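Local coordinates for GMP reductase (Trypanosoma brucei brucei, PDB 6JIG), which reduces guanosine 5'-monophosphate to inosine 5'-monophosphate, probably with NADPH and release of ammonia, and carries regulatory CBS domains that couple allostery to its oligomeric state, at the interface of chains A and B and the interface of chains A and C. Coordinates in Å, arbitrary orientation; residue numbers count along the deposited sequence, not the author numbering. Chains: chain A/B/C, GMP reductase.

Contact 1: the interface of chains A and B. Residues chain A 312, 320, 324, 326-327; chain B 20, 22, 454, 457.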
# COMPACT_ATOMS: atom_id res chain seq x y z
N VAL A 312 6.37 34.37 -6.04
CA VAL A 312 7.73 33.82 -6.13
C VAL A 312 7.70 32.44 -5.46
O VAL A 312 7.65 32.34 -4.23
CB VAL A 312 8.77 34.74 -5.49
CG1 VAL A 312 10.18 34.12 -5.55
CG2 VAL A 312 8.77 36.09 -6.19
N THR A 320 11.57 26.74 -7.05
CA THR A 320 12.43 27.84 -6.64
C THR A 320 12.70 27.84 -5.14
O THR A 320 13.82 28.12 -4.70
CB THR A 320 11.78 29.16 -7.05
OG1 THR A 320 11.75 29.25 -8.48
CG2 THR A 320 12.50 30.36 -6.47
N ALA A 324 16.62 27.55 -4.72
CA ALA A 324 17.22 28.79 -4.23
C ALA A 324 16.90 29.09 -2.77
O ALA A 324 17.65 29.83 -2.13
CB ALA A 324 16.75 29.98 -5.09
N ALA A 326 14.18 30.72 -1.75
CA ALA A 326 13.57 32.04 -1.72
C ALA A 326 12.09 31.96 -2.06
O ALA A 326 11.65 31.09 -2.82
CB ALA A 326 14.25 32.98 -2.72
N GLY A 327 11.33 32.91 -1.54
CA GLY A 327 9.90 32.95 -1.78
C GLY A 327 9.19 33.68 -0.65
O GLY A 327 9.80 34.09 0.34
N ILE B 20 13.76 32.67 2.15
CA ILE B 20 14.50 33.91 1.91
C ILE B 20 13.59 34.89 1.18
O ILE B 20 13.03 34.57 0.13
CB ILE B 20 15.77 33.63 1.10
CG1 ILE B 20 16.73 32.75 1.92
CG2 ILE B 20 16.44 34.95 0.66
CD1 ILE B 20 17.83 32.11 1.05
N PRO B 22 12.70 37.69 -1.27
CA PRO B 22 13.39 38.30 -2.42
C PRO B 22 13.68 39.78 -2.16
O PRO B 22 12.87 40.49 -1.57
CB PRO B 22 12.40 38.11 -3.57
CG PRO B 22 11.54 36.94 -3.14
CD PRO B 22 11.41 37.10 -1.65
N GLY B 454 19.98 31.55 -4.91
CA GLY B 454 19.53 32.19 -3.68
C GLY B 454 20.23 33.50 -3.41
O GLY B 454 19.62 34.46 -2.95
N TYR B 457 18.59 36.12 -5.30
CA TYR B 457 17.32 36.56 -4.73
C TYR B 457 17.53 37.53 -3.58
O TYR B 457 16.67 38.39 -3.33
CB TYR B 457 16.47 35.37 -4.28
CG TYR B 457 15.64 34.78 -5.37
CD1 TYR B 457 14.47 35.41 -5.80
CD2 TYR B 457 16.02 33.60 -6.01
CE1 TYR B 457 13.70 34.88 -6.80
CE2 TYR B 457 15.26 33.06 -7.02
CZ TYR B 457 14.10 33.71 -7.41
OH TYR B 457 13.32 33.19 -8.41
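A:Ala326 sets its methyl group over the ring face of B:Tyr457, in an interface between catalytic barrels of the IMPDH/GMPR family, whose subunits form a homotetramer. A:Ala326 CB stands 3.9 Å from the centre of the B:Tyr457 phenol ring, a CH-pi contact, and lies nearer the root of the ring than its hydroxyl: its nearest ring atom is CG. Other groups of chain A gather on that same side of the ring plane, out beyond the rim. The A:Ala324 CB methyl lies by the CD2 and CE2 edge, and A:Val312 by the CE1 edge, its CG1 lying 3.8 Å from B:Tyr457 CE1. That valine branch is placed anti to its own backbone N (chi1 178°), which also brings A:Val312 CG1 to 4.0 Å from B:Pro22 CG; the valine and proline side chains run antiparallel. At the hydroxyl end A:Thr320, a residue of the GMP site, reaches across the tyrosine. It is the A:Thr320 methyl CG2, 3.5 Å from B:Tyr457 OH, that makes this approach. Beside the ring the two backbones pair as a parallel bridge between A:Ala326 and B:Ile20, the latter in strand 18-20. A:Gly327 N donates to B:Ile20 O at 2.9 Å, nearly straight (162° at H). B:Tyr457 itself ends helix 440-457, where B:Gly454 CA lies 3.4 Å from A:Ala324 O.

Contact 2: the interface of chains A and B. Residues chain A 264-266, 269; chain B 24-26.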
# COMPACT_ATOMS: atom_id res chain seq x y z
N HIS A 264 11.96 41.65 -9.13
CA HIS A 264 12.57 42.78 -8.43
C HIS A 264 14.07 42.86 -8.75
O HIS A 264 14.94 42.69 -7.90
CB HIS A 264 12.35 42.67 -6.92
CG HIS A 264 12.61 43.94 -6.17
ND1 HIS A 264 12.59 44.01 -4.80
CD2 HIS A 264 12.89 45.19 -6.61
CE1 HIS A 264 12.85 45.25 -4.42
NE2 HIS A 264 13.05 45.98 -5.50
N SER A 265 14.35 43.12 -10.02
CA SER A 265 15.73 43.14 -10.48
C SER A 265 15.85 44.23 -11.52
O SER A 265 14.88 44.60 -12.17
CB SER A 265 16.13 41.79 -11.07
OG SER A 265 15.32 41.50 -12.20
N ASP A 266 17.08 44.74 -11.67
CA ASP A 266 17.30 45.77 -12.68
C ASP A 266 16.97 45.26 -14.08
O ASP A 266 16.50 46.03 -14.92
CB ASP A 266 18.74 46.28 -12.60
CG ASP A 266 18.98 47.11 -11.35
OD1 ASP A 266 17.99 47.62 -10.79
OD2 ASP A 266 20.14 47.24 -10.92
N ILE A 269 13.24 45.75 -14.38
CA ILE A 269 12.91 47.17 -14.35
C ILE A 269 13.33 47.86 -15.64
O ILE A 269 12.62 48.73 -16.18
CB ILE A 269 13.56 47.83 -13.12
CG1 ILE A 269 12.83 47.44 -11.83
CG2 ILE A 269 13.64 49.34 -13.28
CD1 ILE A 269 13.67 47.61 -10.58
N HIS B 24 15.89 43.47 -3.82
CA HIS B 24 16.33 44.11 -5.05
C HIS B 24 17.67 43.53 -5.50
O HIS B 24 18.64 43.54 -4.75
CB HIS B 24 16.45 45.61 -4.83
CG HIS B 24 17.00 46.34 -6.01
ND1 HIS B 24 16.51 46.16 -7.29
CD2 HIS B 24 18.01 47.24 -6.12
CE1 HIS B 24 17.19 46.92 -8.13
NE2 HIS B 24 18.10 47.59 -7.44
N SER B 25 17.72 43.04 -6.74
CA SER B 25 18.92 42.41 -7.26
C SER B 25 19.47 43.26 -8.41
O SER B 25 18.77 43.48 -9.41
CB SER B 25 18.61 40.99 -7.74
OG SER B 25 19.68 40.45 -8.49
N ARG B 26 20.70 43.73 -8.25
CA ARG B 26 21.42 44.33 -9.36
C ARG B 26 22.18 43.29 -10.16
O ARG B 26 22.86 43.64 -11.14
CB ARG B 26 22.38 45.40 -8.84
CG ARG B 26 23.62 44.83 -8.16
CD ARG B 26 24.19 45.79 -7.11
NE ARG B 26 25.49 45.33 -6.60
CZ ARG B 26 25.64 44.39 -5.67
NH1 ARG B 26 24.57 43.81 -5.14
NH2 ARG B 26 26.85 44.04 -5.26
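A short parallel beta bridge between loops joins the two catalytic domains of this IMPDH/GMPR family enzyme, A:Ser265 being paired with B:Ser25 just before helix 266-277 of chain A. Two backbone bonds make the bridge. B:Ser25 N donates to A:His264 O at 3.0 Å, and A:Asp266 N, in the first turn of the helix, donates to B:Ser25 O at 3.1 Å. The side chains then interlock around B:His24, which hides 75 Å² of its surface against chain A. One face of the A:His264 ring is met by the CA and CB of B:His24, with B:His24 CA over the middle of the A:His264 imidazole, 3.6 Å from its centroid; the two histidine side chains stand nearly perpendicular. With CG anti to the backbone N (chi1 176°), the B:His24 ring reaches on to A:Asp266. There the carboxylate oxygen OD1 lies in the ring plane at its edge, while the carboxylate plane is turned 63° from the ring. The modelled approach is too close for a bond type to be assigned. The other oxygen, A:Asp266 OD2, looks to the root of B:Arg26, at 3.5 Å from B:Arg26 CA, and the two side chains run alongside each other in the same direction.

Contact 3: the interface of chains A and B. Residues chain A 316, 318-319, 430-431; chain B 484-486, 489.
B:His486 lays its imidazole against the backbone of A:Ser316, in the close-fitting part of the contact. A:Ser316 CA sits 3.7 Å from the centroid of the B:His486 ring, displaced toward the rim, and is 3.5 Å from B:His486 CE1, its nearest ring atom. With CG between its backbone N and carbonyl carbon (chi1 52°), the side chain puts one ring face against A:Ser316 CA while the residue's own N bonds to A:Ser316 O. That bond, from B:His486 N, is 3.1 Å long, in the carbonyl plane and on a lone pair, with 163° at H. Bond and ring face thus hold A:Ser316 by its backbone. B:Ser485 belongs to the same tight half, hiding 34 Å² of its surface: its hydroxyl OG points into an apolar angle formed by A:Val430 and A:Ile319, with B:Ser485 OG 3.7 Å from A:Ile319 CG2.

Farther out the fit slackens. B:Gly484 and A:Ala318, like B:Ala489 and the incompletely modelled A:Glu431, barely hide each other. A:Ser316 belongs to the GMP site, and A:Ala318 is the engineered replacement of the catalytic cysteine. The C-terminal tail of chain B therefore lies against the catalytic loop of its neighbour, a position from which tetramer assembly could support the shape of the active site.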
# COMPACT_ATOMS: atom_id res chain seq x y z
N SER A 316 2.41 25.20 -8.72
CA SER A 316 2.28 23.75 -8.57
C SER A 316 3.56 23.02 -8.98
O SER A 316 3.98 22.07 -8.31
CB SER A 316 1.10 23.25 -9.40
OG SER A 316 1.33 23.46 -10.79
N ALA A 318 6.56 24.53 -9.43
CA ALA A 318 7.68 25.40 -9.10
C ALA A 318 8.46 24.86 -7.90
O ALA A 318 7.86 24.44 -6.91
CB ALA A 318 7.18 26.80 -8.78
N ILE A 319 9.79 24.94 -7.97
CA ILE A 319 10.65 24.50 -6.87
C ILE A 319 11.78 25.49 -6.63
O ILE A 319 12.83 25.13 -6.07
CB ILE A 319 11.21 23.09 -7.12
CG1 ILE A 319 11.97 23.03 -8.45
CG2 ILE A 319 10.10 22.03 -7.08
CD1 ILE A 319 12.71 21.73 -8.67
N VAL A 430 9.59 21.40 -12.21
CA VAL A 430 9.53 19.96 -12.40
C VAL A 430 8.53 19.64 -13.51
O VAL A 430 7.80 20.50 -14.00
CB VAL A 430 9.15 19.21 -11.11
CG1 VAL A 430 10.17 19.47 -10.02
CG2 VAL A 430 7.74 19.60 -10.65
N GLU A 431 8.51 18.37 -13.91
CA GLU A 431 7.53 17.84 -14.85
C GLU A 431 6.63 16.82 -14.15
O GLU A 431 7.05 16.13 -13.21
CB GLU A 431 8.21 17.19 -16.06
N GLY B 484 7.09 23.13 -2.05
CA GLY B 484 7.48 22.05 -2.93
C GLY B 484 6.50 21.88 -4.08
O GLY B 484 5.61 22.70 -4.31
N SER B 485 6.68 20.79 -4.82
CA SER B 485 5.71 20.42 -5.85
C SER B 485 4.40 19.98 -5.21
O SER B 485 4.39 19.23 -4.23
CB SER B 485 6.27 19.29 -6.72
OG SER B 485 7.22 19.78 -7.64
N HIS B 486 3.27 20.45 -5.76
CA HIS B 486 1.96 20.07 -5.26
C HIS B 486 0.96 19.98 -6.41
O HIS B 486 0.98 20.79 -7.33
CB HIS B 486 1.45 21.07 -4.19
CG HIS B 486 1.49 22.51 -4.61
ND1 HIS B 486 0.42 23.14 -5.22
CD2 HIS B 486 2.45 23.46 -4.48
CE1 HIS B 486 0.72 24.40 -5.46
NE2 HIS B 486 1.95 24.62 -5.02
N ALA B 489 1.74 14.76 -10.69
CA ALA B 489 2.36 13.45 -10.53
C ALA B 489 3.60 13.33 -11.42
O ALA B 489 4.73 13.58 -10.98
CB ALA B 489 1.36 12.34 -10.86

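Contact 4: the interface of chains A and C. Residues chain A 183, 186-187, 209, 212-213, 216; chain C 151-152.
C:Leu152 inserts its side chain between two helices of chain A, 179-189 and 209-216, in a CBS-to-CBS contact, and its two methyl groups divide them. C:Leu152 CD1 goes to the first helix, at 3.7 Å from A:Met186 CB and close to A:Thr183 O. C:Leu152 CD2 turns to the second, 3.7 Å from A:Leu209 CD1. A:Val212 CG1 and the A:Arg216 side chain, whose NE is 3.8 Å from C:Leu152 CD2, close round the same methyl. A:Arg187 packs its aliphatic stem on the leucine, A:Arg187 CG lying 3.6 Å from C:Leu152 CB. On the opposite flank C:Lys151, incompletely modelled, brings CD to 3.8 Å from A:Leu209 CD2, while A:Val213 CG2 faces C:Lys151 O.

The A:Arg187 guanidinium lies near C:Leu152 O, in a position too close to be trusted. Behind this shell, A:Thr183 CG2 lies over one face of that guanidinium, toward its rim, and so supports it from within the same helix. The interface is two-fold, so the contact has a twin with the chains exchanged, and it may take part in the change of oligomeric state governed through the CBS domain. Both helices belong to the second CBS motif of chain A, and the inserted residues follow the 3-10 helix 148-150 in the first CBS motif of chain C.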
# COMPACT_ATOMS: atom_id res chain seq x y z
N THR A 183 -26.93 43.52 -39.54
CA THR A 183 -27.97 42.59 -39.11
C THR A 183 -29.22 42.75 -39.98
O THR A 183 -29.84 41.76 -40.38
CB THR A 183 -28.31 42.84 -37.64
OG1 THR A 183 -27.16 42.60 -36.83
CG2 THR A 183 -29.45 41.94 -37.19
N MET A 186 -28.59 41.20 -43.42
CA MET A 186 -28.68 39.75 -43.38
C MET A 186 -30.12 39.29 -43.22
O MET A 186 -30.55 38.34 -43.87
CB MET A 186 -27.80 39.20 -42.26
CG MET A 186 -26.32 39.31 -42.57
SD MET A 186 -25.24 38.89 -41.17
CE MET A 186 -23.67 38.93 -42.04
N ARG A 187 -30.88 39.95 -42.34
CA ARG A 187 -32.28 39.58 -42.14
C ARG A 187 -33.08 39.79 -43.42
O ARG A 187 -33.81 38.90 -43.86
CB ARG A 187 -32.88 40.38 -40.99
CG ARG A 187 -32.86 39.64 -39.66
CD ARG A 187 -33.99 40.08 -38.75
NE ARG A 187 -33.75 41.42 -38.22
CZ ARG A 187 -33.33 41.67 -36.98
NH1 ARG A 187 -33.11 40.67 -36.14
NH2 ARG A 187 -33.15 42.92 -36.59
N LEU A 209 -22.53 35.95 -40.62
CA LEU A 209 -23.61 35.77 -39.66
C LEU A 209 -23.09 35.20 -38.35
O LEU A 209 -23.56 35.59 -37.27
CB LEU A 209 -24.68 34.85 -40.26
CG LEU A 209 -25.80 34.34 -39.38
CD1 LEU A 209 -26.62 35.50 -38.83
CD2 LEU A 209 -26.67 33.37 -40.16
N VAL A 212 -21.84 38.03 -36.34
CA VAL A 212 -22.95 38.89 -35.93
C VAL A 212 -23.71 38.26 -34.78
O VAL A 212 -24.04 38.93 -33.78
CB VAL A 212 -23.86 39.19 -37.13
CG1 VAL A 212 -25.16 39.84 -36.66
CG2 VAL A 212 -23.14 40.07 -38.15
N VAL A 213 -24.01 36.97 -34.89
CA VAL A 213 -24.73 36.28 -33.81
C VAL A 213 -23.96 36.38 -32.50
O VAL A 213 -24.53 36.68 -31.45
CB VAL A 213 -25.00 34.82 -34.21
CG1 VAL A 213 -25.35 33.98 -32.98
CG2 VAL A 213 -26.12 34.76 -35.23
N ARG A 216 -24.21 39.85 -31.04
CA ARG A 216 -25.54 40.14 -30.52
C ARG A 216 -25.83 39.41 -29.22
O ARG A 216 -26.72 39.84 -28.48
CB ARG A 216 -26.59 39.78 -31.57
CG ARG A 216 -26.66 40.76 -32.73
CD ARG A 216 -27.54 40.25 -33.86
NE ARG A 216 -28.75 39.59 -33.38
CZ ARG A 216 -29.91 40.21 -33.18
NH1 ARG A 216 -30.03 41.50 -33.43
NH2 ARG A 216 -30.97 39.53 -32.75
N LYS C 151 -31.83 32.61 -37.02
CA LYS C 151 -30.67 33.01 -36.23
C LYS C 151 -30.72 34.48 -35.83
O LYS C 151 -30.09 34.85 -34.83
CB LYS C 151 -29.37 32.70 -36.99
CG LYS C 151 -28.76 31.35 -36.57
CD LYS C 151 -27.56 30.95 -37.43
N LEU C 152 -31.47 35.32 -36.55
CA LEU C 152 -31.58 36.73 -36.22
C LEU C 152 -33.01 37.14 -35.87
O LEU C 152 -33.30 38.34 -35.81
CB LEU C 152 -31.06 37.60 -37.36
CG LEU C 152 -29.61 37.40 -37.84
CD1 LEU C 152 -29.33 38.25 -39.08
CD2 LEU C 152 -28.61 37.72 -36.73

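Contacts 1, 2 and 3 line one interface between chains A and B: contact 1 lies in the middle, its centre about 13 Å from that of contact 2 and about 15 Å from that of contact 3. Contacts 1 and 2 draw on neighbouring parts of the chain B N-terminal segment, whereas contact 3 lies on the chain A catalytic loop and contact 1 meets the residues at its ends; the centre of contact 1 is about 11 Å from A:Ala318. Contact 4, about 48 to 54 Å from the other centres, joins CBS domains across a two-fold. The eight-subunit deposited assembly thus combines catalytic and regulatory contacts, consistent with regulation through oligomeric state.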